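Local coordinates for tryptophan decarboxylase 1 (Oryza sativa subsp. japonica, PDB 6KHO), which catalyses the pyridoxal-phosphate-dependent decarboxylation of L-tryptophan to tryptamine and of 5-hydroxy-L-tryptophan to serotonin, at residues H203-Y208 against G260-Y265; C306-F311 against E403-D408; R459-R464 against K507-M512. All blocks are in the same frame, centred on the assembly; numbering follows the deposited sequence.

Interaction 1: H203-Y208 against G260-Y265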
loop_
_atom_site.group_PDB
_atom_site.type_symbol
_atom_site.label_atom_id
_atom_site.label_comp_id
_atom_site.label_asym_id
_atom_site.label_seq_id
_atom_site.Cartn_x
_atom_site.Cartn_y
_atom_site.Cartn_z
ATOM N N HIS A 203 -16.806 -21.922 -8.812
ATOM C CA HIS A 203 -16.227 -22.444 -10.048
ATOM C C HIS A 203 -17.124 -22.225 -11.266
ATOM O O HIS A 203 -16.719 -22.561 -12.383
ATOM C CB HIS A 203 -15.909 -23.932 -9.894
ATOM C CG HIS A 203 -17.111 -24.814 -10.005
ATOM N ND1 HIS A 203 -18.075 -24.882 -9.021
ATOM C CD2 HIS A 203 -17.513 -25.654 -10.985
ATOM C CE1 HIS A 203 -19.021 -25.726 -9.392
ATOM N NE2 HIS A 203 -18.705 -26.208 -10.581
ATOM N N ARG A 204 -18.312 -21.653 -11.093
ATOM C CA ARG A 204 -19.172 -21.340 -12.220
ATOM C C ARG A 204 -19.129 -19.875 -12.641
ATOM O O ARG A 204 -19.741 -19.527 -13.655
ATOM C CB ARG A 204 -20.619 -21.739 -11.903
ATOM C CG ARG A 204 -20.835 -23.250 -11.850
ATOM C CD ARG A 204 -22.317 -23.617 -11.952
ATOM N NE ARG A 204 -23.156 -22.830 -11.043
ATOM C CZ ARG A 204 -24.056 -21.925 -11.431
ATOM N NH1 ARG A 204 -24.253 -21.679 -12.722
ATOM N NH2 ARG A 204 -24.773 -21.262 -10.527
ATOM N N LEU A 205 -18.423 -19.010 -11.904
ATOM C CA LEU A 205 -18.323 -17.602 -12.270
ATOM C C LEU A 205 -17.267 -17.398 -13.350
ATOM O O LEU A 205 -16.193 -18.001 -13.312
ATOM C CB LEU A 205 -17.974 -16.743 -11.043
ATOM C CG LEU A 205 -18.851 -16.880 -9.789
ATOM C CD1 LEU A 205 -18.557 -15.746 -8.794
ATOM C CD2 LEU A 205 -20.338 -16.885 -10.143
ATOM N N ALA A 206 -17.558 -16.515 -14.294
ATOM C CA ALA A 206 -16.617 -16.205 -15.359
ATOM C C ALA A 206 -16.342 -14.710 -15.405
ATOM O O ALA A 206 -17.217 -13.896 -15.097
ATOM C CB ALA A 206 -17.144 -16.668 -16.724
ATOM N N VAL A 207 -15.115 -14.357 -15.817
ATOM C CA VAL A 207 -14.681 -12.970 -15.948
ATOM C C VAL A 207 -13.974 -12.793 -17.288
ATOM O O VAL A 207 -13.454 -13.748 -17.874
ATOM C CB VAL A 207 -13.761 -12.520 -14.784
ATOM C CG1 VAL A 207 -14.432 -12.768 -13.451
ATOM C CG2 VAL A 207 -12.420 -13.237 -14.833
ATOM N N TYR A 208 -13.957 -11.542 -17.764
ATOM C CA TYR A 208 -13.598 -11.214 -19.141
ATOM C C TYR A 208 -12.714 -9.976 -19.215
ATOM O O TYR A 208 -12.984 -8.962 -18.563
ATOM C CB TYR A 208 -14.850 -10.962 -20.001
ATOM C CG TYR A 208 -15.860 -12.066 -19.861
ATOM C CD1 TYR A 208 -16.727 -12.098 -18.774
ATOM C CD2 TYR A 208 -15.936 -13.099 -20.798
ATOM C CE1 TYR A 208 -17.632 -13.117 -18.611
ATOM C CE2 TYR A 208 -16.854 -14.131 -20.645
ATOM C CZ TYR A 208 -17.698 -14.128 -19.547
ATOM O OH TYR A 208 -18.621 -15.127 -19.362
ATOM N N GLY A 260 -24.243 -22.549 -18.745
ATOM C CA GLY A 260 -24.508 -22.586 -17.325
ATOM C C GLY A 260 -23.530 -21.827 -16.454
ATOM O O GLY A 260 -23.635 -21.911 -15.225
ATOM N N LEU A 261 -22.572 -21.111 -17.036
ATOM C CA LEU A 261 -21.684 -20.276 -16.231
ATOM C C LEU A 261 -22.335 -18.921 -15.961
ATOM O O LEU A 261 -23.278 -18.516 -16.644
ATOM C CB LEU A 261 -20.345 -20.073 -16.937
ATOM C CG LEU A 261 -19.579 -21.352 -17.278
ATOM C CD1 LEU A 261 -18.329 -21.026 -18.080
ATOM C CD2 LEU A 261 -19.234 -22.107 -16.000
ATOM N N VAL A 262 -21.803 -18.206 -14.969
ATOM C CA VAL A 262 -22.330 -16.895 -14.593
ATOM C C VAL A 262 -21.332 -15.804 -14.964
ATOM O O VAL A 262 -20.315 -15.637 -14.264
ATOM C CB VAL A 262 -22.647 -16.833 -13.091
ATOM C CG1 VAL A 262 -23.254 -15.486 -12.733
ATOM C CG2 VAL A 262 -23.551 -17.995 -12.676
ATOM N N PRO A 263 -21.565 -15.052 -16.042
ATOM C CA PRO A 263 -20.682 -13.923 -16.360
ATOM C C PRO A 263 -20.780 -12.871 -15.270
ATOM O O PRO A 263 -21.870 -12.406 -14.930
ATOM C CB PRO A 263 -21.220 -13.406 -17.699
ATOM C CG PRO A 263 -22.032 -14.548 -18.246
ATOM C CD PRO A 263 -22.615 -15.233 -17.061
ATOM N N THR A 264 -19.624 -12.496 -14.731
ATOM C CA THR A 264 -19.564 -11.808 -13.451
ATOM C C THR A 264 -18.941 -10.420 -13.521
ATOM O O THR A 264 -19.393 -9.526 -12.800
ATOM C CB THR A 264 -18.802 -12.681 -12.436
ATOM O OG1 THR A 264 -19.569 -13.866 -12.152
ATOM C CG2 THR A 264 -18.522 -11.932 -11.128
ATOM N N TYR A 265 -17.972 -10.195 -14.408
ATOM C CA TYR A 265 -17.122 -9.009 -14.330
ATOM C C TYR A 265 -16.380 -8.859 -15.648
ATOM O O TYR A 265 -15.867 -9.844 -16.188
ATOM C CB TYR A 265 -16.146 -9.152 -13.156
ATOM C CG TYR A 265 -15.212 -7.984 -12.836
ATOM C CD1 TYR A 265 -14.160 -7.638 -13.673
ATOM C CD2 TYR A 265 -15.347 -7.292 -11.633
ATOM C CE1 TYR A 265 -13.283 -6.586 -13.327
ATOM C CE2 TYR A 265 -14.481 -6.251 -11.277
ATOM C CZ TYR A 265 -13.460 -5.902 -12.126
ATOM O OH TYR A 265 -12.590 -4.892 -11.736
#
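L205-Y208 and V262-Y265 are neighbouring parallel strands in the seven-stranded mixed sheet of the cofactor-binding domain, the core of a fold-type I pyridoxal-phosphate enzyme. The ladder illustrates how a sheet tolerates a local slip. R204 O receives V262 N at 2.8 Å, and the pairs L205-V262 and A206-P263 follow in register, but the psi of T264 (-33°) breaks the extended run. T264 N bonds to A206 O at 2.8 Å, yet Y208 N bonds to Y265 O, and Y265 N is buried with no partner in the model. L205 CD2 packs on V262 CB at 3.7 Å, on the face that also carries V207 and Y265; L205 and Y265 also touch helix 175-194. Near the face carrying A206 and P263, the Y208 ring (CG anti to the carbonyl carbon, chi1 -50°) runs alongside P263, Y208 CE1 lying 3.7 Å from P263 CB, while its hydroxyl bonds to D256 of helix 246-258. G260 closes that helix as the C-prime residue of a Schellman motif, and a weak bond ties its O to R204 NH1. V262 O has two donors, A206 N and T264 OG1, each 2.9 Å away, from opposite faces of its carbonyl plane.

Interaction 2: C306-F311 against E403-D408; sequences CICPEF and EHIRSD. With CA (calcium ion), chain F.
R406 and E310 form a side-on, bidentate salt bridge between the loop after strand 294-298 and the long helix 386-420, a clear case of a bidentate pair beside an apolar patch. R406 NE meets E310 OE1 and R406 NH2 meets E310 OE2, each pair 3.1 Å apart. Each oxygen offers its syn lone pair, and the carboxylate and guanidinium planes are only 9° apart, so the two bonds together hold the groups nearly coplanar and resist rotation of either. R406 reaches out with its chain extended from CG to NE. E310 instead has CG between its backbone N and carbonyl carbon (chi1 71°), which sets that atom over a face of the F311 ring, 3.5 Å above the plane and offset toward the rim. P309 CD lies 3.5 Å from R406 NH2, the two side chains crossing at about a right angle. An alanine in place of R406 would probably leave the E310 carboxylate without its mate in this contact and free to turn.

The apolar part centres on I405. I405 CB touches C308 SG at 3.9 Å, I405 CG2 meets F311 CE2 at 4.2 Å, and I405 CG1 faces I307 CD1. The neighbouring turn adds a polar tie, Q402 NE2 bonding to I307 O.

Metal binding belongs to another side of the helix. The calcium ion is held by one carboxylate oxygen of D408 and five waters. D408 OD2 accepts bonds from one of these waters and from W331 NE1, while D408 OD1 binds the calcium at 2.4 Å.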
loop_
_atom_site.group_PDB
_atom_site.type_symbol
_atom_site.label_atom_id
_atom_site.label_comp_id
_atom_site.label_asym_id
_atom_site.label_seq_id
_atom_site.Cartn_x
_atom_site.Cartn_y
_atom_site.Cartn_z
ATOM N N CYS A 306 -7.554 12.695 -19.548
ATOM C CA CYS A 306 -8.970 12.980 -19.701
ATOM C C CYS A 306 -9.415 14.208 -18.924
ATOM O O CYS A 306 -10.600 14.561 -18.976
ATOM C CB CYS A 306 -9.783 11.753 -19.292
ATOM S SG CYS A 306 -9.504 10.346 -20.418
ATOM N N ILE A 307 -8.495 14.881 -18.224
ATOM C CA ILE A 307 -8.777 16.216 -17.717
ATOM C C ILE A 307 -8.735 17.264 -18.818
ATOM O O ILE A 307 -9.096 18.422 -18.571
ATOM C CB ILE A 307 -7.796 16.594 -16.588
ATOM C CG1 ILE A 307 -6.401 16.861 -17.163
ATOM C CG2 ILE A 307 -7.785 15.500 -15.522
ATOM C CD1 ILE A 307 -5.402 17.468 -16.169
ATOM N N CYS A 308 -8.299 16.883 -20.039
ATOM C CA CYS A 308 -8.303 17.742 -21.223
ATOM C C CYS A 308 -9.497 17.405 -22.107
ATOM O O CYS A 308 -9.751 16.217 -22.366
ATOM C CB CYS A 308 -7.010 17.569 -22.012
ATOM S SG CYS A 308 -5.524 18.028 -21.079
ATOM N N PRO A 309 -10.246 18.412 -22.571
ATOM C CA PRO A 309 -11.466 18.124 -23.356
ATOM C C PRO A 309 -11.233 17.273 -24.595
ATOM O O PRO A 309 -12.094 16.461 -24.955
ATOM C CB PRO A 309 -11.967 19.528 -23.724
ATOM C CG PRO A 309 -11.478 20.406 -22.606
ATOM C CD PRO A 309 -10.133 19.838 -22.212
ATOM N N GLU A 310 -10.094 17.431 -25.265
ATOM C CA GLU A 310 -9.848 16.681 -26.490
ATOM C C GLU A 310 -9.580 15.199 -26.243
ATOM O O GLU A 310 -9.550 14.427 -27.207
ATOM C CB GLU A 310 -8.677 17.304 -27.251
ATOM C CG GLU A 310 -7.333 17.098 -26.587
ATOM C CD GLU A 310 -6.897 18.285 -25.737
ATOM O OE1 GLU A 310 -5.666 18.466 -25.579
ATOM O OE2 GLU A 310 -7.772 19.028 -25.228
ATOM N N PHE A 311 -9.372 14.778 -24.992
ATOM C CA PHE A 311 -9.197 13.367 -24.673
ATOM C C PHE A 311 -10.381 12.772 -23.929
ATOM O O PHE A 311 -10.472 11.543 -23.826
ATOM C CB PHE A 311 -7.923 13.153 -23.836
ATOM C CG PHE A 311 -6.661 13.540 -24.551
ATOM C CD1 PHE A 311 -6.150 12.735 -25.556
ATOM C CD2 PHE A 311 -5.988 14.710 -24.222
ATOM C CE1 PHE A 311 -4.995 13.089 -26.222
ATOM C CE2 PHE A 311 -4.838 15.072 -24.891
ATOM C CZ PHE A 311 -4.338 14.262 -25.891
ATOM N N GLU A 403 -1.883 21.743 -19.320
ATOM C CA GLU A 403 -0.755 22.028 -20.207
ATOM C C GLU A 403 0.363 21.007 -20.031
ATOM O O GLU A 403 1.101 20.734 -20.982
ATOM C CB GLU A 403 -0.249 23.456 -19.985
ATOM C CG GLU A 403 0.818 23.959 -20.987
ATOM C CD GLU A 403 0.643 23.440 -22.430
ATOM O OE1 GLU A 403 -0.469 23.553 -23.008
ATOM O OE2 GLU A 403 1.635 22.927 -22.996
ATOM N N HIS A 404 0.487 20.410 -18.839
ATOM C CA HIS A 404 1.437 19.318 -18.634
ATOM C C HIS A 404 1.076 18.098 -19.488
ATOM O O HIS A 404 1.948 17.513 -20.140
ATOM C CB HIS A 404 1.507 18.974 -17.135
ATOM C CG HIS A 404 1.695 17.513 -16.832
ATOM N ND1 HIS A 404 2.904 16.867 -16.988
ATOM C CD2 HIS A 404 0.836 16.585 -16.341
ATOM C CE1 HIS A 404 2.778 15.602 -16.628
ATOM N NE2 HIS A 404 1.530 15.404 -16.234
ATOM N N ILE A 405 -0.203 17.711 -19.518
ATOM C CA ILE A 405 -0.629 16.638 -20.424
ATOM C C ILE A 405 -0.308 17.003 -21.871
ATOM O O ILE A 405 0.289 16.212 -22.613
ATOM C CB ILE A 405 -2.133 16.341 -20.259
ATOM C CG1 ILE A 405 -2.469 15.847 -18.847
ATOM C CG2 ILE A 405 -2.616 15.350 -21.342
ATOM C CD1 ILE A 405 -1.808 14.541 -18.470
ATOM N N ARG A 406 -0.708 18.206 -22.293
ATOM C CA ARG A 406 -0.635 18.579 -23.706
ATOM C C ARG A 406 0.806 18.711 -24.190
ATOM O O ARG A 406 1.114 18.367 -25.338
ATOM C CB ARG A 406 -1.399 19.883 -23.936
ATOM C CG ARG A 406 -2.892 19.728 -23.701
ATOM C CD ARG A 406 -3.633 21.056 -23.648
ATOM N NE ARG A 406 -5.077 20.846 -23.720
ATOM C CZ ARG A 406 -5.986 21.704 -23.263
ATOM N NH1 ARG A 406 -5.610 22.844 -22.697
ATOM N NH2 ARG A 406 -7.276 21.420 -23.370
ATOM N N SER A 407 1.700 19.223 -23.342
ATOM C CA SER A 407 3.091 19.353 -23.754
ATOM C C SER A 407 3.766 17.991 -23.872
ATOM O O SER A 407 4.629 17.807 -24.739
ATOM C CB SER A 407 3.850 20.270 -22.789
ATOM O OG SER A 407 3.811 19.770 -21.463
ATOM N N ASP A 408 3.373 17.016 -23.039
ATOM C CA ASP A 408 3.898 15.661 -23.205
ATOM C C ASP A 408 3.415 15.047 -24.507
ATOM O O ASP A 408 4.173 14.352 -25.197
ATOM C CB ASP A 408 3.475 14.764 -22.040
ATOM C CG ASP A 408 4.286 15.011 -20.792
ATOM O OD1 ASP A 408 5.278 15.753 -20.885
ATOM O OD2 ASP A 408 3.938 14.455 -19.731
HETATM CA CA CA F . 6.612 16.972 -19.369
HETATM O O HOH W 1 4.496 17.815 -18.714
HETATM O O HOH W 2 6.458 18.792 -20.622
HETATM O O HOH W 3 5.793 15.146 -17.962
HETATM O O HOH W 4 8.598 15.723 -19.517
HETATM O O HOH W 5 7.375 18.055 -17.301
#

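Interaction 3: R459-R464 against K507-M512; sequences RELMER and KTTTEM
M512 N is shared by two carbonyl oxygens of its own helix, T509 O at 3.0 Å and, weakly, T508 O at 3.2 Å, and the side chain of M512 reaches from this turn to the helix bearing E460, L461 and R464. No hydrogen bond crosses the contact; it shows how a methionine side chain can bridge two helices by packing alone. M512 CG lies over one face of the R464 guanidinium, 3.4 Å from R464 NH1. The bend at chi3 (58°) turns M512 CE to E460, where it meets E460 CB and CG, each at 3.8 Å, and SD approaches L461 N and CB.

R464 is held within its own helix as well: R464 NE bonds to the anti lone pair of E460 OE1 at 3.1 Å, with the oxygen tilted from the guanidinium plane. The E511 carboxylate is not in contact with R464, though its opposite charge may add some attraction. Beside this group, T508 CG2 touches both R464 CB and L461 CD1, 3.7 Å from each. L461 CD2 rests on T509 OG1, a hydroxyl already bonded to I505 O.

The two segment axes pass 10.1 Å apart in a steep crossing, their directions 127° apart, in the C-terminal part of the chain. Helix 495-513 lies against helix 451-468, T508 touching L465 and M512 touching A457, while L461 and M462 of the latter helix pack on L484 in strand 481-487 of the four-stranded antiparallel sheet.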
loop_
_atom_site.group_PDB
_atom_site.type_symbol
_atom_site.label_atom_id
_atom_site.label_comp_id
_atom_site.label_asym_id
_atom_site.label_seq_id
_atom_site.Cartn_x
_atom_site.Cartn_y
_atom_site.Cartn_z
ATOM N N ARG A 459 15.782 -5.852 -31.546
ATOM C CA ARG A 459 16.339 -6.246 -30.259
ATOM C C ARG A 459 17.777 -5.761 -30.115
ATOM O O ARG A 459 18.189 -5.335 -29.032
ATOM C CB ARG A 459 16.266 -7.757 -30.080
ATOM C CG ARG A 459 16.995 -8.229 -28.847
ATOM C CD ARG A 459 16.835 -9.715 -28.609
ATOM N NE ARG A 459 15.676 -10.035 -27.773
ATOM C CZ ARG A 459 15.590 -9.764 -26.470
ATOM N NH1 ARG A 459 16.589 -9.147 -25.845
ATOM N NH2 ARG A 459 14.503 -10.106 -25.790
ATOM N N GLU A 460 18.548 -5.814 -31.203
ATOM C CA GLU A 460 19.909 -5.291 -31.190
ATOM C C GLU A 460 19.907 -3.787 -30.955
ATOM O O GLU A 460 20.660 -3.278 -30.115
ATOM C CB GLU A 460 20.609 -5.637 -32.509
ATOM C CG GLU A 460 22.055 -5.178 -32.613
ATOM C CD GLU A 460 23.024 -6.124 -31.928
ATOM O OE1 GLU A 460 24.189 -5.726 -31.692
ATOM O OE2 GLU A 460 22.624 -7.265 -31.619
ATOM N N LEU A 461 19.066 -3.062 -31.698
ATOM C CA LEU A 461 18.934 -1.621 -31.509
ATOM C C LEU A 461 18.667 -1.277 -30.045
ATOM O O LEU A 461 19.368 -0.451 -29.445
ATOM C CB LEU A 461 17.813 -1.088 -32.401
ATOM C CG LEU A 461 17.551 0.414 -32.331
ATOM C CD1 LEU A 461 18.853 1.180 -32.527
ATOM C CD2 LEU A 461 16.501 0.839 -33.353
ATOM N N MET A 462 17.669 -1.935 -29.449
ATOM C CA MET A 462 17.283 -1.652 -28.070
ATOM C C MET A 462 18.442 -1.881 -27.104
ATOM O O MET A 462 18.722 -1.042 -26.240
ATOM C CB MET A 462 16.084 -2.526 -27.689
ATOM C CG MET A 462 15.708 -2.487 -26.210
ATOM S SD MET A 462 14.436 -3.701 -25.781
ATOM C CE MET A 462 15.405 -5.178 -25.449
ATOM N N GLU A 463 19.117 -3.027 -27.219
ATOM C CA GLU A 463 20.200 -3.331 -26.292
ATOM C C GLU A 463 21.382 -2.395 -26.505
ATOM O O GLU A 463 22.131 -2.124 -25.561
ATOM C CB GLU A 463 20.609 -4.802 -26.431
ATOM C CG GLU A 463 19.436 -5.772 -26.216
ATOM C CD GLU A 463 19.778 -7.237 -26.492
ATOM O OE1 GLU A 463 19.355 -8.107 -25.696
ATOM O OE2 GLU A 463 20.452 -7.523 -27.506
ATOM N N ARG A 464 21.529 -1.864 -27.724
ATOM C CA ARG A 464 22.585 -0.906 -28.032
ATOM C C ARG A 464 22.265 0.482 -27.495
ATOM O O ARG A 464 23.160 1.186 -27.022
ATOM C CB ARG A 464 22.807 -0.848 -29.543
ATOM C CG ARG A 464 23.785 -1.892 -30.041
ATOM C CD ARG A 464 24.061 -1.754 -31.526
ATOM N NE ARG A 464 25.000 -2.780 -31.970
ATOM C CZ ARG A 464 25.799 -2.656 -33.025
ATOM N NH1 ARG A 464 25.778 -1.546 -33.755
ATOM N NH2 ARG A 464 26.621 -3.645 -33.346
ATOM N N LYS A 507 21.438 7.170 -35.532
ATOM C CA LYS A 507 22.873 6.916 -35.609
ATOM C C LYS A 507 23.189 5.455 -35.321
ATOM O O LYS A 507 23.953 4.819 -36.055
ATOM C CB LYS A 507 23.605 7.843 -34.635
ATOM C CG LYS A 507 25.055 7.518 -34.381
ATOM C CD LYS A 507 25.697 8.624 -33.547
ATOM C CE LYS A 507 27.171 8.354 -33.296
ATOM N NZ LYS A 507 27.944 9.627 -33.169
ATOM N N THR A 508 22.602 4.905 -34.256
ATOM C CA THR A 508 22.842 3.507 -33.910
ATOM C C THR A 508 22.346 2.565 -35.003
ATOM O O THR A 508 22.940 1.506 -35.229
ATOM C CB THR A 508 22.171 3.184 -32.570
ATOM O OG1 THR A 508 22.612 4.119 -31.577
ATOM C CG2 THR A 508 22.501 1.766 -32.105
ATOM N N THR A 509 21.267 2.936 -35.695
ATOM C CA THR A 509 20.704 2.063 -36.719
ATOM C C THR A 509 21.634 1.966 -37.925
ATOM O O THR A 509 21.905 0.866 -38.426
ATOM C CB THR A 509 19.319 2.573 -37.126
ATOM O OG1 THR A 509 18.408 2.406 -36.031
ATOM C CG2 THR A 509 18.787 1.805 -38.333
ATOM N N THR A 510 22.137 3.111 -38.397
ATOM C CA THR A 510 23.080 3.121 -39.514
ATOM C C THR A 510 24.309 2.263 -39.211
ATOM O O THR A 510 24.694 1.408 -40.018
ATOM C CB THR A 510 23.491 4.560 -39.837
ATOM O OG1 THR A 510 24.076 5.159 -38.680
ATOM C CG2 THR A 510 22.298 5.390 -40.240
ATOM N N GLU A 511 24.922 2.456 -38.040
ATOM C CA GLU A 511 26.082 1.653 -37.663
ATOM C C GLU A 511 25.769 0.160 -37.596
ATOM O O GLU A 511 26.694 -0.657 -37.671
ATOM C CB GLU A 511 26.638 2.111 -36.315
ATOM C CG GLU A 511 26.967 3.589 -36.229
ATOM C CD GLU A 511 27.650 3.956 -34.914
ATOM O OE1 GLU A 511 27.983 5.146 -34.714
ATOM O OE2 GLU A 511 27.857 3.046 -34.081
ATOM N N MET A 512 24.499 -0.219 -37.446
ATOM C CA MET A 512 24.149 -1.634 -37.440
ATOM C C MET A 512 24.129 -2.228 -38.843
ATOM O O MET A 512 24.369 -3.430 -39.004
ATOM C CB MET A 512 22.788 -1.841 -36.779
ATOM C CG MET A 512 22.846 -2.112 -35.290
ATOM S SD MET A 512 21.177 -2.101 -34.598
ATOM C CE MET A 512 20.374 -3.379 -35.570
#

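How the interactions relate
The three contacts come in series along the chain. Interactions 1 and 2 belong to the cofactor-binding part of the fold: the first joins strands 205-210 and 262-269 of the seven-stranded sheet, and the second sets the loop between strands 294-298 and 323-326 against helix 386-420. The Y265 side chain of interaction 1 lies about 8 Å from that of T175, a pyridoxal 5'-phosphate binding residue, and the I405 side chain of interaction 2 about 9 Å from that of K330, the cofactor-attachment lysine. Interaction 3, helices 451-468 and 495-513 beside the antiparallel sheet, is plain packing away from these sites. Centres of 1 and 2 are 37 Å apart, of 2 and 3 33 Å, of 1 and 3 47 Å.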